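Local structure of aldehyde dehydrogenase (Bartonella henselae, 3I44) at residues K274-L288 and A305-A319. The protein probably catalyses the NAD(P)-dependent oxidation of aldehydes to carboxylic acids, as members of the aldehyde dehydrogenase family do. The protein carries 1 engineered substitution. Numbering follows the deposited sequence.
Sequences KGANIIFADADIDAL and APTRMLVEQAIYDKA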
loop_
_atom_site.group_PDB
_atom_site.type_symbol
_atom_site.label_atom_id
_atom_site.label_comp_id
_atom_site.label_asym_id
_atom_site.label_seq_id
_atom_site.Cartn_x
_atom_site.Cartn_y
_atom_site.Cartn_z
ATOM N N LYS A 274 -4.257 18.380 9.627
ATOM C CA LYS A 274 -4.890 19.649 9.975
ATOM C C LYS A 274 -6.209 19.355 10.706
ATOM O O LYS A 274 -7.301 19.709 10.269
ATOM C CB LYS A 274 -5.081 20.559 8.761
ATOM C CG LYS A 274 -5.494 22.000 9.127
ATOM C CD LYS A 274 -4.291 22.919 9.435
ATOM C CE LYS A 274 -4.719 24.217 10.169
ATOM N NZ LYS A 274 -3.564 25.036 10.606
ATOM N N GLY A 275 -6.043 18.726 11.861
ATOM C CA GLY A 275 -7.138 18.212 12.644
ATOM C C GLY A 275 -8.197 19.220 12.984
ATOM O O GLY A 275 -7.894 20.334 13.419
ATOM N N ALA A 276 -9.445 18.833 12.756
ATOM C CA ALA A 276 -10.579 19.577 13.258
ATOM C C ALA A 276 -10.983 19.050 14.654
ATOM O O ALA A 276 -10.939 17.839 14.909
ATOM C CB ALA A 276 -11.704 19.457 12.318
ATOM N N ASN A 277 -11.340 19.979 15.550
ATOM C CA ASN A 277 -11.899 19.701 16.887
ATOM C C ASN A 277 -13.280 20.345 16.949
ATOM O O ASN A 277 -13.397 21.586 17.114
ATOM C CB ASN A 277 -11.004 20.280 17.984
ATOM C CG ASN A 277 -11.415 19.832 19.401
ATOM O OD1 ASN A 277 -12.384 19.095 19.572
ATOM N ND2 ASN A 277 -10.651 20.272 20.412
ATOM N N ILE A 278 -14.310 19.505 16.790
ATOM C CA ILE A 278 -15.684 19.935 16.773
ATOM C C ILE A 278 -16.238 19.937 18.189
ATOM O O ILE A 278 -16.408 18.875 18.823
ATOM C CB ILE A 278 -16.561 19.053 15.891
ATOM C CG1 ILE A 278 -16.061 19.062 14.448
ATOM C CG2 ILE A 278 -18.018 19.506 15.981
ATOM C CD1 ILE A 278 -16.716 17.951 13.526
ATOM N N ILE A 279 -16.512 21.141 18.684
ATOM C CA ILE A 279 -16.961 21.337 20.085
ATOM C C ILE A 279 -18.381 21.882 20.079
ATOM O O ILE A 279 -18.650 22.990 19.616
ATOM C CB ILE A 279 -16.037 22.256 20.867
ATOM C CG1 ILE A 279 -14.594 21.741 20.743
ATOM C CG2 ILE A 279 -16.476 22.356 22.348
ATOM C CD1 ILE A 279 -13.578 22.486 21.590
ATOM N N PHE A 280 -19.295 21.047 20.539
ATOM C CA PHE A 280 -20.692 21.413 20.658
ATOM C C PHE A 280 -20.946 22.134 21.971
ATOM O O PHE A 280 -20.170 22.010 22.915
ATOM C CB PHE A 280 -21.583 20.174 20.558
ATOM C CG PHE A 280 -21.700 19.632 19.173
ATOM C CD1 PHE A 280 -22.656 20.140 18.295
ATOM C CD2 PHE A 280 -20.836 18.635 18.721
ATOM C CE1 PHE A 280 -22.771 19.653 17.025
ATOM C CE2 PHE A 280 -20.934 18.151 17.427
ATOM C CZ PHE A 280 -21.912 18.643 16.579
ATOM N N ALA A 281 -22.049 22.896 22.005
ATOM C CA ALA A 281 -22.488 23.613 23.224
ATOM C C ALA A 281 -22.679 22.675 24.438
ATOM O O ALA A 281 -22.575 23.091 25.594
ATOM C CB ALA A 281 -23.787 24.424 22.940
ATOM N N ASP A 282 -22.977 21.413 24.167
ATOM C CA ASP A 282 -23.226 20.452 25.232
ATOM C C ASP A 282 -21.993 19.635 25.588
ATOM O O ASP A 282 -22.114 18.604 26.255
ATOM C CB ASP A 282 -24.438 19.561 24.906
ATOM C CG ASP A 282 -24.235 18.634 23.656
ATOM O OD1 ASP A 282 -23.111 18.528 23.114
ATOM O OD2 ASP A 282 -25.236 18.005 23.234
ATOM N N ALA A 283 -20.802 20.107 25.190
ATOM C CA ALA A 283 -19.552 19.448 25.574
ATOM C C ALA A 283 -19.344 19.562 27.090
ATOM O O ALA A 283 -19.875 20.463 27.721
ATOM C CB ALA A 283 -18.344 20.024 24.793
ATOM N N ASP A 284 -18.584 18.630 27.660
ATOM C CA ASP A 284 -18.266 18.647 29.073
ATOM C C ASP A 284 -17.510 19.937 29.437
ATOM O O ASP A 284 -16.905 20.602 28.566
ATOM C CB ASP A 284 -17.460 17.402 29.470
ATOM C CG ASP A 284 -16.073 17.360 28.812
ATOM O OD1 ASP A 284 -16.005 17.022 27.618
ATOM O OD2 ASP A 284 -15.061 17.703 29.465
ATOM N N ILE A 285 -17.539 20.269 30.728
ATOM C CA ILE A 285 -17.024 21.566 31.233
ATOM C C ILE A 285 -15.629 21.883 30.677
ATOM O O ILE A 285 -15.371 22.983 30.231
ATOM C CB ILE A 285 -16.931 21.592 32.787
ATOM C CG1 ILE A 285 -18.318 21.632 33.434
ATOM C CG2 ILE A 285 -16.093 22.780 33.286
ATOM C CD1 ILE A 285 -18.300 21.085 34.908
ATOM N N ASP A 286 -14.751 20.901 30.698
ATOM C CA ASP A 286 -13.341 21.140 30.398
ATOM C C ASP A 286 -12.945 21.005 28.912
ATOM O O ASP A 286 -11.750 21.068 28.610
ATOM C CB ASP A 286 -12.474 20.202 31.245
ATOM C CG ASP A 286 -11.038 20.711 31.381
ATOM O OD1 ASP A 286 -10.862 21.890 31.775
ATOM O OD2 ASP A 286 -10.084 19.941 31.084
ATOM N N ALA A 287 -13.930 20.860 28.013
ATOM C CA ALA A 287 -13.676 20.530 26.606
ATOM C C ALA A 287 -12.835 21.615 25.946
ATOM O O ALA A 287 -11.856 21.313 25.271
ATOM C CB ALA A 287 -15.009 20.360 25.825
ATOM N N LEU A 288 -13.250 22.866 26.151
ATOM C CA LEU A 288 -12.601 24.014 25.541
ATOM C C LEU A 288 -11.136 24.123 25.988
ATOM O O LEU A 288 -10.239 24.199 25.143
ATOM C CB LEU A 288 -13.362 25.308 25.854
ATOM C CG LEU A 288 -14.624 25.519 25.060
ATOM C CD1 LEU A 288 -15.311 26.748 25.648
ATOM C CD2 LEU A 288 -14.281 25.678 23.556
ATOM N N ALA A 305 -2.261 17.291 15.884
ATOM C CA ALA A 305 -2.750 18.314 16.828
ATOM C C ALA A 305 -4.069 18.864 16.332
ATOM O O ALA A 305 -4.261 18.994 15.115
ATOM C CB ALA A 305 -1.744 19.469 17.010
ATOM N N PRO A 306 -4.988 19.186 17.257
ATOM C CA PRO A 306 -6.291 19.740 16.909
ATOM C C PRO A 306 -6.181 21.260 16.677
ATOM O O PRO A 306 -6.425 22.079 17.577
ATOM C CB PRO A 306 -7.142 19.402 18.135
ATOM C CG PRO A 306 -6.182 19.465 19.264
ATOM C CD PRO A 306 -4.895 18.896 18.701
ATOM N N THR A 307 -5.855 21.621 15.449
ATOM C CA THR A 307 -5.502 22.989 15.105
ATOM C C THR A 307 -6.647 23.827 14.535
ATOM O O THR A 307 -6.520 25.040 14.463
ATOM C CB THR A 307 -4.266 23.003 14.166
ATOM O OG1 THR A 307 -4.501 22.182 13.007
ATOM C CG2 THR A 307 -3.052 22.436 14.897
ATOM N N ARG A 308 -7.755 23.206 14.152
ATOM C CA ARG A 308 -8.953 23.927 13.709
ATOM C C ARG A 308 -10.073 23.629 14.689
ATOM O O ARG A 308 -10.616 22.512 14.720
ATOM C CB ARG A 308 -9.387 23.526 12.306
ATOM C CG ARG A 308 -8.376 23.894 11.213
ATOM C CD ARG A 308 -8.890 23.416 9.865
ATOM N NE ARG A 308 -8.981 21.950 9.806
ATOM C CZ ARG A 308 -9.926 21.258 9.173
ATOM N NH1 ARG A 308 -10.906 21.868 8.524
ATOM N NH2 ARG A 308 -9.917 19.925 9.231
ATOM N N MET A 309 -10.408 24.611 15.518
ATOM C CA MET A 309 -11.457 24.418 16.503
ATOM C C MET A 309 -12.752 24.957 15.935
ATOM O O MET A 309 -12.881 26.179 15.717
ATOM C CB MET A 309 -11.089 25.095 17.809
ATOM C CG MET A 309 -12.055 24.784 18.978
ATOM S SD MET A 309 -11.615 25.627 20.541
ATOM C CE MET A 309 -10.318 24.617 21.223
ATOM N N LEU A 310 -13.709 24.053 15.701
ATOM C CA LEU A 310 -14.998 24.398 15.099
ATOM C C LEU A 310 -16.017 24.366 16.227
ATOM O O LEU A 310 -16.263 23.313 16.812
ATOM C CB LEU A 310 -15.359 23.436 13.953
ATOM C CG LEU A 310 -14.219 22.983 12.999
ATOM C CD1 LEU A 310 -14.738 22.006 11.973
ATOM C CD2 LEU A 310 -13.534 24.159 12.288
ATOM N N VAL A 311 -16.558 25.534 16.568
ATOM C CA VAL A 311 -17.391 25.702 17.761
ATOM C C VAL A 311 -18.840 26.055 17.429
ATOM O O VAL A 311 -19.120 26.947 16.599
ATOM C CB VAL A 311 -16.807 26.774 18.694
ATOM C CG1 VAL A 311 -17.600 26.827 20.021
ATOM C CG2 VAL A 311 -15.327 26.486 18.969
ATOM N N GLU A 312 -19.767 25.345 18.055
ATOM C CA GLU A 312 -21.179 25.638 17.868
ATOM C C GLU A 312 -21.445 27.128 18.214
ATOM O O GLU A 312 -20.863 27.683 19.148
ATOM C CB GLU A 312 -22.031 24.676 18.693
ATOM C CG GLU A 312 -23.531 24.746 18.422
ATOM C CD GLU A 312 -24.298 23.527 18.986
ATOM O OE1 GLU A 312 -25.360 23.218 18.440
ATOM O OE2 GLU A 312 -23.829 22.842 19.927
ATOM N N GLN A 313 -22.269 27.792 17.405
ATOM C CA GLN A 313 -22.469 29.259 17.500
ATOM C C GLN A 313 -22.741 29.718 18.927
ATOM O O GLN A 313 -22.066 30.620 19.428
ATOM C CB GLN A 313 -23.610 29.717 16.573
ATOM C CG GLN A 313 -23.772 31.239 16.485
ATOM C CD GLN A 313 -22.559 31.905 15.878
ATOM O OE1 GLN A 313 -21.839 32.649 16.551
ATOM N NE2 GLN A 313 -22.310 31.624 14.600
ATOM N N ALA A 314 -23.679 29.039 19.592
ATOM C CA ALA A 314 -24.046 29.346 20.988
ATOM C C ALA A 314 -22.861 29.512 21.944
ATOM O O ALA A 314 -22.970 30.274 22.864
ATOM C CB ALA A 314 -25.007 28.289 21.536
ATOM N N ILE A 315 -21.737 28.805 21.761
ATOM C CA ILE A 315 -20.603 28.933 22.714
ATOM C C ILE A 315 -19.329 29.511 22.080
ATOM O O ILE A 315 -18.231 29.449 22.653
ATOM C CB ILE A 315 -20.285 27.606 23.454
ATOM C CG1 ILE A 315 -20.004 26.494 22.448
ATOM C CG2 ILE A 315 -21.464 27.204 24.425
ATOM C CD1 ILE A 315 -19.080 25.427 22.964
ATOM N N TYR A 316 -19.492 30.113 20.906
ATOM C CA TYR A 316 -18.376 30.698 20.167
ATOM C C TYR A 316 -17.677 31.827 20.941
ATOM O O TYR A 316 -16.447 31.845 21.061
ATOM C CB TYR A 316 -18.893 31.188 18.806
ATOM C CG TYR A 316 -17.840 31.732 17.877
ATOM C CD1 TYR A 316 -16.643 31.051 17.668
ATOM C CD2 TYR A 316 -18.052 32.935 17.178
ATOM C CE1 TYR A 316 -15.682 31.553 16.802
ATOM C CE2 TYR A 316 -17.100 33.436 16.296
ATOM C CZ TYR A 316 -15.917 32.748 16.116
ATOM O OH TYR A 316 -14.967 33.237 15.265
ATOM N N ASP A 317 -18.446 32.767 21.490
ATOM C CA ASP A 317 -17.841 33.843 22.301
ATOM C C ASP A 317 -17.113 33.280 23.511
ATOM O O ASP A 317 -15.971 33.696 23.818
ATOM C CB ASP A 317 -18.896 34.891 22.732
ATOM C CG ASP A 317 -19.344 35.787 21.579
ATOM O OD1 ASP A 317 -18.661 35.869 20.524
ATOM O OD2 ASP A 317 -20.405 36.427 21.729
ATOM N N LYS A 318 -17.745 32.317 24.181
ATOM C CA LYS A 318 -17.082 31.609 25.290
ATOM C C LYS A 318 -15.769 30.913 24.859
ATOM O O LYS A 318 -14.746 30.952 25.570
ATOM C CB LYS A 318 -18.044 30.591 25.919
ATOM C CG LYS A 318 -17.437 29.832 27.082
ATOM C CD LYS A 318 -18.510 29.083 27.847
ATOM C CE LYS A 318 -17.942 28.464 29.110
ATOM N NZ LYS A 318 -19.053 27.897 29.963
ATOM N N ALA A 319 -15.793 30.289 23.685
ATOM C CA ALA A 319 -14.594 29.632 23.145
ATOM C C ALA A 319 -13.446 30.626 22.945
ATOM O O ALA A 319 -12.296 30.373 23.366
ATOM C CB ALA A 319 -14.924 28.891 21.835
HETATM O O HOH W 1 -4.494 26.689 13.086
HETATM O O HOH W 2 -3.542 17.837 13.007
HETATM O O HOH W 3 -8.383 22.218 19.716
#
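I278 and L310 sit side by side on parallel strands 276-279 and 308-312, the two strands of a beta-alpha-beta unit whose connecting helix is 287-296, inside the sheet of what is, by family resemblance, the catalytic domain. Five backbone hydrogen bonds join them, the first R308 N to G275 O and the last E312 N to I279 O. R308 adds a side-chain clasp: a bend at chi3 (-65°) brings NE and NH2 side-on to the carbonyl of K274, both bonding its O at 2.8 Å, with that oxygen in the guanidinium plane. A276 CB lies over one guanidinium face, 3.6 Å from NH2, while R308 NH1 bonds L423 O. The aliphatic part of K274 runs beside R308, CG 3.6 Å from NE, before NZ reaches the carbonyls of I399 and E402. On the face that carries A276, I278, R308 and L310, L310 CD1 touches A276 CB and I278 CG1, next to helix 417-425. On the other, M309 SD touches both I279 CD1 (3.8 Å) and L288 CD2; the latter also meets A319 CB, linking the first turns of helices 287-296 and 316-329. Beyond the strands, I315 CD1 packs against F280 O and A281 CA. E312, CG anti to the backbone N (chi1 -171°), extends its carboxylate to the F280 ring edge, OE2 3.4 Å from CD1, and the anti lone pair of OE2 accepts A281 N at 2.7 Å.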